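Local structure of Arf-GAP domain and FG repeat-containing protein 1 (Homo sapiens, 2OLM) at residues Cys31-Pro36 with Pro104-Pro109. The protein acts as a cofactor of HIV-1 Rev in infected cells and is required for vesicle docking or fusion in acrosome biogenesis, with this chain its zinc-binding Arf-GAP domain. Numbering follows the deposited sequence.
Sequences CDQRGP and PDFRDP. With ZN (zinc ion), chain B.
The methylene of Cys31 sits squarely over one face of the Phe106 ring, its CB 3.6 Å from the ring centroid and only 12° off the ring normal, a close CH-pi contact. Phe106 CD1 comes to 3.6 Å from Cys31 CB, and the rest of the ring lies over CA and CB of the cysteine. The backbone sets CB against the ring, while the first torsion of Cys31, with SG between the backbone N and the carbonyl carbon (chi1 72°), aims the sulfur at the zinc ion, which it binds at 2.3 Å; SG stays 5.3 Å from the centroid of Phe106. On the other face of Phe106, Pro104 CG rests 3.6 Å above the ring plane and towards the rim, sandwiching the aromatic between the zinc ligand and a proline of its own loop. Cys28, Cys48 and Cys51 complete the four-cysteine zinc site of the Arf-GAP zinc finger, and the loop leading into helix 109-121 thus packs against the backbone and methylene of one zinc ligand; Phe106 also touches Val112 of that helix. Phe106 occupies the second position of a type I beta turn from Asp105 to Asp108. Asp105 adds an Asx turn, its OD1 accepting from Arg107 N at 2.9 Å, with the donor well out of the carboxylate plane, and Asp108 N-caps the following helix through Gln110 N. The contact is much looser at its solvent-exposed margin, where Gln33 reaches across with an extended chain and brings OE1 to 3.7 Å from Phe106 CB. Its amide is inclined 48° to the ring, and no hydrogen bond joins 31-36 to 104-109. Within 31-36 itself, Gln33 N gives a weak hydrogen bond to Cys31 SG, at 3.4 Å.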
loop_
_atom_site.group_PDB
_atom_site.type_symbol
_atom_site.label_atom_id
_atom_site.label_comp_id
_atom_site.label_asym_id
_atom_site.label_seq_id
_atom_site.Cartn_x
_atom_site.Cartn_y
_atom_site.Cartn_z
ATOM N N CYS A 31 2.110 -8.969 -20.523
ATOM C CA CYS A 31 1.116 -9.981 -20.925
ATOM C C CYS A 31 -0.331 -9.520 -20.958
ATOM O O CYS A 31 -1.160 -10.220 -21.587
ATOM C CB CYS A 31 1.234 -11.244 -20.066
ATOM S SG CYS A 31 0.645 -11.081 -18.360
ATOM N N ASP A 32 -0.660 -8.425 -20.279
ATOM C CA ASP A 32 -2.037 -7.909 -20.223
ATOM C C ASP A 32 -3.017 -8.926 -19.653
ATOM O O ASP A 32 -4.227 -8.787 -19.876
ATOM C CB ASP A 32 -2.496 -7.462 -21.630
ATOM C CG ASP A 32 -3.696 -6.544 -21.588
ATOM O OD1 ASP A 32 -3.674 -5.594 -20.819
ATOM O OD2 ASP A 32 -4.677 -6.793 -22.348
ATOM N N GLN A 33 -2.528 -9.916 -18.907
ATOM C CA GLN A 33 -3.390 -11.056 -18.500
ATOM C C GLN A 33 -3.769 -10.996 -17.057
ATOM O O GLN A 33 -4.699 -11.690 -16.643
ATOM C CB GLN A 33 -2.702 -12.402 -18.723
ATOM C CG GLN A 33 -2.528 -12.829 -20.162
ATOM C CD GLN A 33 -2.166 -14.298 -20.305
ATOM O OE1 GLN A 33 -1.309 -14.822 -19.584
ATOM N NE2 GLN A 33 -2.798 -14.967 -21.259
ATOM N N ARG A 34 -3.036 -10.238 -16.261
ATOM C CA ARG A 34 -3.368 -10.145 -14.851
ATOM C C ARG A 34 -2.810 -8.897 -14.222
ATOM O O ARG A 34 -2.119 -8.118 -14.881
ATOM C CB ARG A 34 -2.821 -11.346 -14.130
ATOM C CG ARG A 34 -1.342 -11.428 -14.221
ATOM C CD ARG A 34 -0.886 -12.711 -13.605
ATOM N NE ARG A 34 -1.364 -13.868 -14.355
ATOM C CZ ARG A 34 -0.739 -14.425 -15.398
ATOM N NH1 ARG A 34 0.410 -13.932 -15.871
ATOM N NH2 ARG A 34 -1.279 -15.489 -15.993
ATOM N N GLY A 35 -3.158 -8.690 -12.959
ATOM C CA GLY A 35 -2.708 -7.552 -12.212
ATOM C C GLY A 35 -1.217 -7.560 -11.933
ATOM O O GLY A 35 -0.614 -8.634 -11.742
ATOM N N PRO A 36 -0.618 -6.381 -11.965
ATOM C CA PRO A 36 0.802 -6.300 -11.645
ATOM C C PRO A 36 1.111 -6.468 -10.168
ATOM O O PRO A 36 0.349 -6.046 -9.302
ATOM C CB PRO A 36 1.212 -4.919 -12.134
ATOM C CG PRO A 36 0.005 -4.152 -12.231
ATOM C CD PRO A 36 -1.161 -5.085 -12.359
ATOM N N PRO A 104 3.114 -14.234 -27.795
ATOM C CA PRO A 104 3.395 -15.625 -27.461
ATOM C C PRO A 104 2.255 -16.260 -26.668
ATOM O O PRO A 104 1.379 -15.575 -26.152
ATOM C CB PRO A 104 4.625 -15.504 -26.555
ATOM C CG PRO A 104 4.408 -14.227 -25.866
ATOM C CD PRO A 104 3.755 -13.304 -26.854
ATOM N N ASP A 105 2.325 -17.585 -26.565
ATOM C CA ASP A 105 1.627 -18.308 -25.540
ATOM C C ASP A 105 2.396 -17.980 -24.272
ATOM O O ASP A 105 3.568 -18.416 -24.112
ATOM C CB ASP A 105 1.661 -19.819 -25.830
ATOM C CG ASP A 105 1.061 -20.665 -24.706
ATOM O OD1 ASP A 105 0.542 -20.136 -23.698
ATOM O OD2 ASP A 105 1.119 -21.907 -24.844
ATOM N N PHE A 106 1.759 -17.225 -23.400
ATOM C CA PHE A 106 2.416 -16.812 -22.170
ATOM C C PHE A 106 2.640 -17.954 -21.157
ATOM O O PHE A 106 3.336 -17.765 -20.160
ATOM C CB PHE A 106 1.697 -15.622 -21.563
ATOM C CG PHE A 106 1.976 -14.311 -22.310
ATOM C CD1 PHE A 106 3.158 -13.603 -22.068
ATOM C CD2 PHE A 106 1.078 -13.817 -23.264
ATOM C CE1 PHE A 106 3.435 -12.417 -22.758
ATOM C CE2 PHE A 106 1.353 -12.613 -23.955
ATOM C CZ PHE A 106 2.546 -11.936 -23.696
ATOM N N ARG A 107 2.088 -19.137 -21.419
ATOM C CA ARG A 107 2.353 -20.279 -20.534
ATOM C C ARG A 107 3.715 -20.878 -20.836
ATOM O O ARG A 107 4.226 -21.686 -20.043
ATOM C CB ARG A 107 1.239 -21.340 -20.656
ATOM N N ASP A 108 4.308 -20.476 -21.969
ATOM C CA ASP A 108 5.609 -20.957 -22.428
ATOM C C ASP A 108 6.731 -19.918 -22.165
ATOM O O ASP A 108 6.779 -18.880 -22.818
ATOM C CB ASP A 108 5.529 -21.274 -23.928
ATOM C CG ASP A 108 6.762 -21.998 -24.451
ATOM O OD1 ASP A 108 7.792 -22.036 -23.744
ATOM O OD2 ASP A 108 6.703 -22.520 -25.583
ATOM N N PRO A 109 7.620 -20.184 -21.194
ATOM C CA PRO A 109 8.800 -19.305 -20.968
ATOM C C PRO A 109 9.759 -19.034 -22.148
ATOM O O PRO A 109 10.269 -17.906 -22.271
ATOM C CB PRO A 109 9.527 -20.010 -19.809
ATOM C CG PRO A 109 8.420 -20.705 -19.064
ATOM C CD PRO A 109 7.554 -21.251 -20.176
HETATM ZN ZN ZN B . 2.536 -10.479 -17.207
#